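Local coordinates for protein laccase (PDB 3SQR) that oxidises phenolic substrates such as hydroquinones with molecular oxygen as a multicopper laccase, probably serving lignin degradation and detoxification of lignin-derived products, at residues F514-H525 / L536-I547; T228-F236 / G248-T256. One frame throughout, in Å; residues are numbered along the deposited sequence.

Contact 1 (F514-H525 / L536-I547); sequences FKLDNPGSWLLH and LAMQFVESQSSI. With CU (copper (II) ion), chain E.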
loop_
_atom_site.group_PDB
_atom_site.type_symbol
_atom_site.label_atom_id
_atom_site.label_comp_id
_atom_site.label_asym_id
_atom_site.label_seq_id
_atom_site.Cartn_x
_atom_site.Cartn_y
_atom_site.Cartn_z
ATOM N N PHE A 514 -5.378 17.570 1.842
ATOM C CA PHE A 514 -3.978 17.601 2.255
ATOM C C PHE A 514 -3.424 18.998 2.032
ATOM O O PHE A 514 -4.051 19.803 1.361
ATOM C CB PHE A 514 -3.175 16.548 1.494
ATOM C CG PHE A 514 -3.267 16.664 0.003
ATOM C CD1 PHE A 514 -4.271 16.018 -0.709
ATOM C CD2 PHE A 514 -2.300 17.381 -0.732
ATOM C CE1 PHE A 514 -4.374 16.125 -2.018
ATOM C CE2 PHE A 514 -2.377 17.424 -2.093
ATOM C CZ PHE A 514 -3.399 16.781 -2.742
ATOM N N LYS A 515 -2.365 19.311 2.767
ATOM C CA LYS A 515 -1.746 20.623 2.757
ATOM C C LYS A 515 -0.698 20.707 1.687
ATOM O O LYS A 515 0.037 19.723 1.397
ATOM C CB LYS A 515 -1.131 20.878 4.117
ATOM C CG LYS A 515 -0.791 22.345 4.316
ATOM C CD LYS A 515 -0.427 22.626 5.692
ATOM C CE LYS A 515 -0.100 24.117 5.810
ATOM N NZ LYS A 515 0.463 24.363 7.148
ATOM N N LEU A 516 -0.586 21.894 1.085
ATOM C CA LEU A 516 0.446 22.145 0.121
ATOM C C LEU A 516 1.763 22.291 0.846
ATOM O O LEU A 516 2.191 23.392 1.183
ATOM C CB LEU A 516 0.062 23.404 -0.713
ATOM C CG LEU A 516 -0.909 23.117 -1.864
ATOM C CD1 LEU A 516 -1.982 22.204 -1.475
ATOM C CD2 LEU A 516 -1.489 24.438 -2.452
ATOM N N ASP A 517 2.413 21.148 1.122
ATOM C CA ASP A 517 3.559 21.130 2.011
ATOM C C ASP A 517 4.723 20.284 1.467
ATOM O O ASP A 517 5.726 20.061 2.153
ATOM C CB ASP A 517 3.129 20.643 3.409
ATOM C CG ASP A 517 2.644 19.200 3.403
ATOM O OD1 ASP A 517 2.804 18.564 2.349
ATOM O OD2 ASP A 517 2.086 18.769 4.425
ATOM N N ASN A 518 4.614 19.825 0.218
ATOM C CA ASN A 518 5.549 18.922 -0.295
ATOM C C ASN A 518 5.605 19.071 -1.793
ATOM O O ASN A 518 4.931 18.355 -2.537
ATOM C CB ASN A 518 5.140 17.481 0.017
ATOM C CG ASN A 518 6.276 16.504 -0.162
ATOM O OD1 ASN A 518 7.375 16.881 -0.533
ATOM N ND2 ASN A 518 6.017 15.227 0.149
ATOM N N PRO A 519 6.346 20.081 -2.256
ATOM C CA PRO A 519 6.414 20.199 -3.719
ATOM C C PRO A 519 6.880 18.932 -4.411
ATOM O O PRO A 519 7.827 18.258 -3.949
ATOM C CB PRO A 519 7.428 21.321 -3.905
ATOM C CG PRO A 519 7.364 22.071 -2.690
ATOM C CD PRO A 519 7.094 21.123 -1.548
ATOM N N GLY A 520 6.284 18.620 -5.548
ATOM C CA GLY A 520 6.589 17.383 -6.271
ATOM C C GLY A 520 5.467 16.960 -7.194
ATOM O O GLY A 520 4.522 17.679 -7.467
ATOM N N SER A 521 5.614 15.763 -7.689
ATOM C CA SER A 521 4.668 15.198 -8.579
ATOM C C SER A 521 4.206 13.925 -7.922
ATOM O O SER A 521 4.957 12.946 -7.878
ATOM C CB SER A 521 5.339 14.910 -9.890
ATOM O OG SER A 521 6.510 14.147 -9.692
ATOM N N TRP A 522 2.965 13.963 -7.477
ATOM C CA TRP A 522 2.409 12.939 -6.597
ATOM C C TRP A 522 1.278 12.154 -7.230
ATOM O O TRP A 522 0.226 12.688 -7.519
ATOM C CB TRP A 522 1.970 13.606 -5.304
ATOM C CG TRP A 522 3.061 14.368 -4.696
ATOM C CD1 TRP A 522 3.096 15.714 -4.423
ATOM C CD2 TRP A 522 4.316 13.866 -4.279
ATOM N NE1 TRP A 522 4.246 16.060 -3.889
ATOM C CE2 TRP A 522 5.035 14.966 -3.737
ATOM C CE3 TRP A 522 4.881 12.602 -4.205
ATOM C CZ2 TRP A 522 6.280 14.838 -3.181
ATOM C CZ3 TRP A 522 6.158 12.473 -3.650
ATOM C CH2 TRP A 522 6.854 13.600 -3.166
ATOM N N LEU A 523 1.517 10.893 -7.418
ATOM C CA LEU A 523 0.543 9.991 -7.991
ATOM C C LEU A 523 -0.620 9.747 -7.008
ATOM O O LEU A 523 -0.414 9.668 -5.787
ATOM C CB LEU A 523 1.199 8.668 -8.345
ATOM C CG LEU A 523 0.328 7.664 -9.115
ATOM C CD1 LEU A 523 0.017 8.251 -10.545
ATOM C CD2 LEU A 523 1.005 6.326 -9.214
ATOM N N LEU A 524 -1.835 9.673 -7.529
ATOM C CA LEU A 524 -2.966 9.217 -6.743
ATOM C C LEU A 524 -3.658 8.178 -7.620
ATOM O O LEU A 524 -3.853 8.392 -8.794
ATOM C CB LEU A 524 -3.930 10.356 -6.432
ATOM C CG LEU A 524 -5.254 9.900 -5.789
ATOM C CD1 LEU A 524 -5.725 10.934 -4.772
ATOM C CD2 LEU A 524 -6.306 9.595 -6.894
ATOM N N HIS A 525 -3.963 7.022 -7.055
ATOM C CA HIS A 525 -4.475 5.954 -7.845
ATOM C C HIS A 525 -5.190 4.939 -7.019
ATOM O O HIS A 525 -4.986 4.867 -5.808
ATOM C CB HIS A 525 -3.344 5.261 -8.592
ATOM C CG HIS A 525 -2.369 4.582 -7.701
ATOM N ND1 HIS A 525 -2.358 3.219 -7.505
ATOM C CD2 HIS A 525 -1.379 5.086 -6.927
ATOM C CE1 HIS A 525 -1.364 2.909 -6.693
ATOM N NE2 HIS A 525 -0.778 4.028 -6.300
ATOM N N LEU A 536 -6.682 4.023 -13.620
ATOM C CA LEU A 536 -7.420 4.719 -12.617
ATOM C C LEU A 536 -6.492 5.476 -11.702
ATOM O O LEU A 536 -6.161 5.024 -10.612
ATOM C CB LEU A 536 -8.294 3.745 -11.761
ATOM C CG LEU A 536 -9.561 4.344 -11.225
ATOM C CD1 LEU A 536 -10.437 3.261 -10.590
ATOM C CD2 LEU A 536 -9.301 5.426 -10.224
ATOM N N ALA A 537 -6.130 6.650 -12.132
ATOM C CA ALA A 537 -5.051 7.363 -11.537
ATOM C C ALA A 537 -5.006 8.776 -12.061
ATOM O O ALA A 537 -5.395 9.030 -13.187
ATOM C CB ALA A 537 -3.716 6.628 -11.856
ATOM N N MET A 538 -4.452 9.672 -11.245
ATOM C CA MET A 538 -4.097 10.976 -11.669
ATOM C C MET A 538 -2.861 11.399 -10.863
ATOM O O MET A 538 -2.275 10.586 -10.157
ATOM C CB MET A 538 -5.259 11.929 -11.528
ATOM C CG MET A 538 -5.898 11.886 -10.167
ATOM S SD MET A 538 -4.929 12.665 -8.990
ATOM C CE MET A 538 -5.050 14.402 -9.578
ATOM N N GLN A 539 -2.398 12.606 -11.052
ATOM C CA GLN A 539 -1.268 13.059 -10.287
ATOM C C GLN A 539 -1.342 14.541 -10.054
ATOM O O GLN A 539 -1.879 15.273 -10.857
ATOM C CB GLN A 539 0.056 12.653 -10.950
ATOM C CG GLN A 539 0.345 13.347 -12.275
ATOM C CD GLN A 539 1.551 12.764 -12.973
ATOM O OE1 GLN A 539 2.683 12.894 -12.521
ATOM N NE2 GLN A 539 1.299 12.126 -14.105
ATOM N N PHE A 540 -0.819 14.948 -8.893
ATOM C CA PHE A 540 -0.759 16.335 -8.514
ATOM C C PHE A 540 0.636 16.837 -8.765
ATOM O O PHE A 540 1.601 16.262 -8.288
ATOM C CB PHE A 540 -1.120 16.511 -7.041
ATOM C CG PHE A 540 -2.490 16.048 -6.721
ATOM C CD1 PHE A 540 -3.588 16.857 -6.951
ATOM C CD2 PHE A 540 -2.707 14.767 -6.199
ATOM C CE1 PHE A 540 -4.834 16.453 -6.687
ATOM C CE2 PHE A 540 -4.020 14.319 -5.887
ATOM C CZ PHE A 540 -5.074 15.142 -6.131
ATOM N N VAL A 541 0.747 17.912 -9.562
ATOM C CA VAL A 541 2.022 18.570 -9.715
ATOM C C VAL A 541 1.844 19.736 -8.801
ATOM O O VAL A 541 1.055 20.689 -9.052
ATOM C CB VAL A 541 2.371 18.925 -11.157
ATOM C CG1 VAL A 541 3.603 19.914 -11.177
ATOM C CG2 VAL A 541 2.629 17.610 -12.010
ATOM N N GLU A 542 2.465 19.584 -7.646
ATOM C CA GLU A 542 2.353 20.461 -6.535
ATOM C C GLU A 542 3.527 21.443 -6.430
ATOM O O GLU A 542 4.683 21.052 -6.258
ATOM C CB GLU A 542 2.315 19.614 -5.215
ATOM C CG GLU A 542 2.182 20.439 -3.954
ATOM C CD GLU A 542 2.072 19.573 -2.738
ATOM O OE1 GLU A 542 1.822 18.373 -2.940
ATOM O OE2 GLU A 542 2.384 20.042 -1.660
ATOM N N SER A 543 3.203 22.726 -6.483
ATOM C CA SER A 543 4.225 23.759 -6.237
ATOM C C SER A 543 5.459 23.509 -7.076
ATOM O O SER A 543 6.601 23.488 -6.597
ATOM C CB SER A 543 4.544 23.823 -4.754
ATOM O OG SER A 543 3.353 24.083 -4.064
ATOM N N GLN A 544 5.241 23.325 -8.371
ATOM C CA GLN A 544 6.270 22.921 -9.249
ATOM C C GLN A 544 7.591 23.694 -9.102
ATOM O O GLN A 544 8.672 23.117 -9.134
ATOM C CB GLN A 544 5.778 23.058 -10.707
ATOM C CG GLN A 544 6.776 22.564 -11.636
ATOM C CD GLN A 544 6.241 22.429 -13.002
ATOM O OE1 GLN A 544 5.029 22.267 -13.185
ATOM N NE2 GLN A 544 7.123 22.451 -13.984
ATOM N N SER A 545 7.478 24.995 -9.021
ATOM C CA SER A 545 8.691 25.817 -9.126
ATOM C C SER A 545 9.397 25.790 -7.770
ATOM O O SER A 545 10.562 26.227 -7.651
ATOM C CB SER A 545 8.327 27.249 -9.544
ATOM O OG SER A 545 7.564 27.875 -8.523
ATOM N N SER A 546 8.724 25.241 -6.740
ATOM C CA SER A 546 9.417 25.056 -5.465
ATOM C C SER A 546 10.113 23.724 -5.278
ATOM O O SER A 546 10.670 23.483 -4.182
ATOM C CB SER A 546 8.469 25.238 -4.290
ATOM O OG SER A 546 7.932 26.533 -4.271
ATOM N N ILE A 547 10.133 22.866 -6.284
ATOM C CA ILE A 547 10.797 21.590 -6.131
ATOM C C ILE A 547 12.309 21.834 -6.081
ATOM O O ILE A 547 12.799 22.565 -6.888
ATOM C CB ILE A 547 10.451 20.613 -7.307
ATOM C CG1 ILE A 547 8.961 20.215 -7.225
ATOM C CG2 ILE A 547 11.301 19.360 -7.295
ATOM C CD1 ILE A 547 8.364 19.626 -8.512
HETATM CU CU CU E . 1.040 4.271 -5.520
HETATM O O HOH W 1 1.300 2.462 -4.509
#

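Contact 2 (T228-F236 / G248-T256); sequences TLMNGTNTF and GGGKKFELT. With NAG (2-acetamido-2-deoxy-beta-D-glucopyranose), chain C; NAG (2-acetamido-2-deoxy-beta-D-glucopyranose), chain K; SO4 (sulfate ion), chain M.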
loop_
_atom_site.group_PDB
_atom_site.type_symbol
_atom_site.label_atom_id
_atom_site.label_comp_id
_atom_site.label_asym_id
_atom_site.label_seq_id
_atom_site.Cartn_x
_atom_site.Cartn_y
_atom_site.Cartn_z
ATOM N N THR A 228 -4.927 -17.688 -1.753
ATOM C CA THR A 228 -4.537 -16.510 -0.943
ATOM C C THR A 228 -3.316 -16.917 -0.127
ATOM O O THR A 228 -3.077 -18.103 0.063
ATOM C CB THR A 228 -5.646 -16.044 -0.018
ATOM O OG1 THR A 228 -5.846 -17.018 1.023
ATOM C CG2 THR A 228 -6.992 -15.830 -0.807
ATOM N N LEU A 229 -2.577 -15.931 0.392
ATOM C CA LEU A 229 -1.464 -16.183 1.334
ATOM C C LEU A 229 -1.635 -15.309 2.511
ATOM O O LEU A 229 -2.090 -14.158 2.401
ATOM C CB LEU A 229 -0.125 -15.877 0.728
ATOM C CG LEU A 229 0.279 -16.671 -0.524
ATOM C CD1 LEU A 229 1.545 -16.119 -1.074
ATOM C CD2 LEU A 229 0.449 -18.109 -0.222
ATOM N N MET A 230 -1.298 -15.886 3.665
ATOM C CA MET A 230 -1.216 -15.140 4.876
ATOM C C MET A 230 0.215 -15.184 5.326
ATOM O O MET A 230 0.771 -16.228 5.639
ATOM C CB MET A 230 -2.136 -15.718 5.969
ATOM C CG MET A 230 -2.161 -14.910 7.194
ATOM S SD MET A 230 -3.434 -15.422 8.400
ATOM C CE MET A 230 -4.955 -15.059 7.527
ATOM N N ASN A 231 0.809 -14.004 5.398
ATOM C CA ASN A 231 2.222 -13.843 5.597
ATOM C C ASN A 231 3.030 -14.785 4.758
ATOM O O ASN A 231 3.986 -15.365 5.235
ATOM C CB ASN A 231 2.597 -13.940 7.057
ATOM C CG ASN A 231 3.687 -12.961 7.398
ATOM O OD1 ASN A 231 3.681 -11.814 6.951
ATOM N ND2 ASN A 231 4.625 -13.410 8.160
ATOM N N GLY A 232 2.646 -14.904 3.492
ATOM C CA GLY A 232 3.426 -15.623 2.531
ATOM C C GLY A 232 3.153 -17.115 2.446
ATOM O O GLY A 232 3.811 -17.771 1.699
ATOM N N THR A 233 2.196 -17.618 3.216
ATOM C CA THR A 233 1.893 -19.066 3.179
ATOM C C THR A 233 0.426 -19.406 3.223
ATOM O O THR A 233 -0.391 -18.613 3.688
ATOM C CB THR A 233 2.689 -19.764 4.299
ATOM O OG1 THR A 233 2.640 -21.159 4.063
ATOM C CG2 THR A 233 2.103 -19.407 5.638
ATOM N N ASN A 234 0.087 -20.597 2.711
ATOM C CA ASN A 234 -1.204 -21.169 2.885
ATOM C C ASN A 234 -1.162 -22.639 2.477
ATOM O O ASN A 234 -0.163 -23.102 1.914
ATOM C CB ASN A 234 -2.259 -20.450 2.034
ATOM C CG ASN A 234 -3.659 -20.570 2.588
ATOM O OD1 ASN A 234 -3.912 -21.347 3.506
ATOM N ND2 ASN A 234 -4.582 -19.714 2.086
ATOM N N THR A 235 -2.203 -23.353 2.874
ATOM C CA THR A 235 -2.459 -24.677 2.359
ATOM C C THR A 235 -2.908 -24.603 0.915
ATOM O O THR A 235 -3.337 -23.555 0.400
ATOM C CB THR A 235 -3.523 -25.346 3.165
ATOM O OG1 THR A 235 -4.712 -24.506 3.250
ATOM C CG2 THR A 235 -3.001 -25.708 4.519
ATOM N N PHE A 236 -2.811 -25.717 0.210
ATOM C CA PHE A 236 -3.501 -25.852 -1.049
ATOM C C PHE A 236 -3.624 -27.366 -1.309
ATOM O O PHE A 236 -2.664 -28.099 -1.119
ATOM C CB PHE A 236 -2.735 -25.211 -2.175
ATOM C CG PHE A 236 -3.505 -25.068 -3.440
ATOM C CD1 PHE A 236 -4.511 -24.111 -3.547
ATOM C CD2 PHE A 236 -3.207 -25.828 -4.563
ATOM C CE1 PHE A 236 -5.240 -23.978 -4.751
ATOM C CE2 PHE A 236 -3.931 -25.728 -5.752
ATOM C CZ PHE A 236 -4.926 -24.768 -5.872
ATOM N N GLY A 248 2.268 -29.712 -3.318
ATOM C CA GLY A 248 1.613 -29.928 -2.061
ATOM C C GLY A 248 2.486 -29.505 -0.914
ATOM O O GLY A 248 3.596 -29.027 -1.121
ATOM N N GLY A 249 1.956 -29.671 0.291
ATOM C CA GLY A 249 2.711 -29.393 1.520
ATOM C C GLY A 249 2.546 -27.971 2.012
ATOM O O GLY A 249 3.233 -27.552 2.957
ATOM N N GLY A 250 1.631 -27.207 1.392
ATOM C CA GLY A 250 1.435 -25.844 1.882
ATOM C C GLY A 250 0.996 -25.924 3.311
ATOM O O GLY A 250 0.244 -26.822 3.682
ATOM N N LYS A 251 1.391 -24.944 4.096
ATOM C CA LYS A 251 1.059 -24.873 5.479
ATOM C C LYS A 251 0.415 -23.551 5.809
ATOM O O LYS A 251 0.799 -22.522 5.281
ATOM C CB LYS A 251 2.307 -25.052 6.382
ATOM C CG LYS A 251 2.641 -26.496 6.728
ATOM C CD LYS A 251 3.714 -26.612 7.874
ATOM C CE LYS A 251 3.155 -26.310 9.308
ATOM N NZ LYS A 251 4.102 -26.858 10.328
ATOM N N LYS A 252 -0.537 -23.606 6.733
ATOM C CA LYS A 252 -1.145 -22.433 7.287
ATOM C C LYS A 252 -0.101 -21.606 7.970
ATOM O O LYS A 252 0.817 -22.123 8.672
ATOM C CB LYS A 252 -2.198 -22.753 8.321
ATOM C CG LYS A 252 -3.495 -23.342 7.733
ATOM C CD LYS A 252 -4.127 -22.447 6.665
ATOM C CE LYS A 252 -5.528 -22.889 6.240
ATOM N NZ LYS A 252 -6.102 -22.023 5.097
ATOM N N PHE A 253 -0.232 -20.299 7.757
ATOM C CA PHE A 253 0.433 -19.322 8.578
ATOM C C PHE A 253 0.168 -19.665 10.043
ATOM O O PHE A 253 -0.932 -20.031 10.398
ATOM C CB PHE A 253 -0.154 -17.947 8.360
ATOM C CG PHE A 253 0.274 -16.925 9.376
ATOM C CD1 PHE A 253 1.602 -16.499 9.415
ATOM C CD2 PHE A 253 -0.613 -16.414 10.326
ATOM C CE1 PHE A 253 2.032 -15.551 10.317
ATOM C CE2 PHE A 253 -0.187 -15.456 11.276
ATOM C CZ PHE A 253 1.163 -15.032 11.276
ATOM N N GLU A 254 1.183 -19.552 10.855
ATOM C CA GLU A 254 1.010 -19.828 12.283
ATOM C C GLU A 254 1.623 -18.745 13.088
ATOM O O GLU A 254 2.721 -18.248 12.733
ATOM C CB GLU A 254 1.676 -21.157 12.632
ATOM C CG GLU A 254 1.377 -21.673 14.037
ATOM C CD GLU A 254 2.260 -21.119 15.138
ATOM O OE1 GLU A 254 3.336 -20.562 14.824
ATOM O OE2 GLU A 254 1.866 -21.246 16.330
ATOM N N LEU A 255 0.975 -18.432 14.195
ATOM C CA LEU A 255 1.351 -17.387 15.107
ATOM C C LEU A 255 1.157 -17.983 16.522
ATOM O O LEU A 255 0.097 -18.520 16.773
ATOM C CB LEU A 255 0.397 -16.191 14.947
ATOM C CG LEU A 255 0.639 -15.025 15.897
ATOM C CD1 LEU A 255 2.122 -14.532 15.985
ATOM C CD2 LEU A 255 -0.361 -13.886 15.661
ATOM N N THR A 256 2.196 -17.934 17.319
ATOM C CA THR A 256 2.164 -18.456 18.703
ATOM C C THR A 256 2.031 -17.392 19.723
ATOM O O THR A 256 2.798 -16.415 19.721
ATOM C CB THR A 256 3.413 -19.250 18.953
ATOM O OG1 THR A 256 3.383 -20.332 18.050
ATOM C CG2 THR A 256 3.433 -19.775 20.421
HETATM C C1 NAG C . 5.743 -12.594 8.542
HETATM C C2 NAG C . 6.115 -12.780 10.010
HETATM C C3 NAG C . 7.240 -11.812 10.319
HETATM C C4 NAG C . 8.441 -12.028 9.410
HETATM C C5 NAG C . 7.993 -12.161 7.919
HETATM C C6 NAG C . 8.963 -13.013 7.139
HETATM C C7 NAG C . 4.657 -13.050 11.923
HETATM C C8 NAG C . 3.573 -12.474 12.819
HETATM N N2 NAG C . 5.060 -12.347 10.874
HETATM O O3 NAG C . 7.629 -11.872 11.671
HETATM O O4 NAG C . 9.351 -10.919 9.536
HETATM O O5 NAG C . 6.833 -12.937 7.754
HETATM O O6 NAG C . 8.761 -12.807 5.740
HETATM O O7 NAG C . 5.180 -14.149 12.130
HETATM C C1 NAG K . -10.356 -25.018 2.384
HETATM C C2 NAG K . -9.689 -26.339 2.658
HETATM C C3 NAG K . -10.736 -27.478 2.567
HETATM C C4 NAG K . -11.869 -27.107 3.519
HETATM C C5 NAG K . -12.490 -25.803 3.067
HETATM C C6 NAG K . -13.579 -25.371 4.031
HETATM C C7 NAG K . -7.327 -26.278 2.094
HETATM C C8 NAG K . -6.294 -26.414 1.029
HETATM N N2 NAG K . -8.610 -26.470 1.721
HETATM O O3 NAG K . -10.116 -28.690 2.934
HETATM O O4 NAG K . -12.908 -28.036 3.514
HETATM O O5 NAG K . -11.502 -24.833 3.185
HETATM O O6 NAG K . -13.812 -24.022 3.733
HETATM O O7 NAG K . -6.967 -25.972 3.253
HETATM S S SO4 M . 2.571 -25.193 12.954
HETATM O O1 SO4 M . 3.246 -26.468 12.766
HETATM O O2 SO4 M . 3.128 -24.248 11.980
HETATM O O3 SO4 M . 1.145 -25.321 12.707
HETATM O O4 SO4 M . 2.812 -24.726 14.330
HETATM O O HOH W 2 -2.103 -19.387 5.821
HETATM O O HOH W 3 3.532 -23.450 2.755
HETATM O O HOH W 4 -0.164 -27.363 -0.809
HETATM O O HOH W 5 -1.654 -27.889 1.945
HETATM O O HOH W 6 -0.833 -30.196 0.814
#

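Contact 1 (F514-H525 / L536-I547)
Phe514 turns the edge of its ring onto a face of Phe540, a T-shaped pair with planes at 71° in which Phe514 CZ stands over the ring centre; Met538 CE lies over the opposite face, toward its rim. The loop 516-519 wraps the carboxylate of Glu542, whose side chain runs extended away from its strand (chi1 -179°). Asn518 N donates to Glu542 OE2 at 2.9 Å from above the carboxylate plane, while OE1 is hydrogen-bonded to His470. Pro519 packs against Ser543, Ser546 and Ile547, its CG 3.7 Å from Ser546 CB. From Gly520 the strands pair antiparallel, with reciprocal backbone bonds at Gly520–Glu542, Trp522–Phe540 and Leu524–Met538. Trp522 NE1 bonds Asn518 O at 2.8 Å, close to the indole plane, tying the ring to the loop; its CD1 lies 3.3 Å from Glu542 OE1. Leu524 sets CB 3.6 Å from Met538 SD and CD1 at the edge of Phe540. On the other face His525 CB packs on Ala537 CB, and its NE2 binds copper at 2.0 Å alongside His170 and His468. Strands 520-526 and 537-542, linked through a short helix, are neighbours in one cupredoxin-domain sheet, bringing in a ligand consistent with the trinuclear cluster's type 3 site.

Contact 2 (T228-F236 / G248-T256)
Apolar packing centres on Phe253, whose ring lies against Met230 and Asn231 at the start of the type I' turn 230-233. Met230 and Phe253 cross at about a right angle in a Met-aromatic contact, SD lying 4.6 Å from the ring centroid, oblique to the ring; Asn231 CB touches Phe253 CD1 at 3.6 Å. Thr233 CG2 packs close to the backbone of Phe253.

Among the polar bonds, Thr233 OG1, anti to the backbone N (chi1 -167°), donates to Lys251 O at 2.6 Å in the carbonyl plane. Lys252 lies alongside Asn234, and its NZ gives Asn234 OD1 a 2.8 Å bond on a lone pair; Thr344 is a further partner of the ammonium. The same OD1 also accepts from Thr235 N, while ND2 donates to Thr228 O and Asn342 O, so both ends of the amide are held.

Waters link Thr233 O to Phe253 N and Thr233 OG1 to Lys251 N.

Asn231 ND2 carries an N-linked GlcNAc whose C8 sits 3.8 Å from Phe253 CZ, at the ring edge, and Thr235 OG1 donates to O7 of another GlcNAc at 2.7 Å. The contact joins the ends of outermost strands of two sheets, 227-230 and 254-256, in a cupredoxin domain.

The two contacts sit on opposite sides of the chain's centre, with their own centres 39 Å apart and nearest atoms about 19 Å apart, and they do not touch. Contact 2 comes earlier in the chain, and the two fall in different cupredoxin domains. Contact 1 is largely buried and reaches the catalytic metals: His525 binds one copper, and the side chain of Leu536 lies about 4 Å from another. Contact 2 lies away from the copper sites that contact 1 adjoins; it is only partly buried and meets glycans at the surface instead.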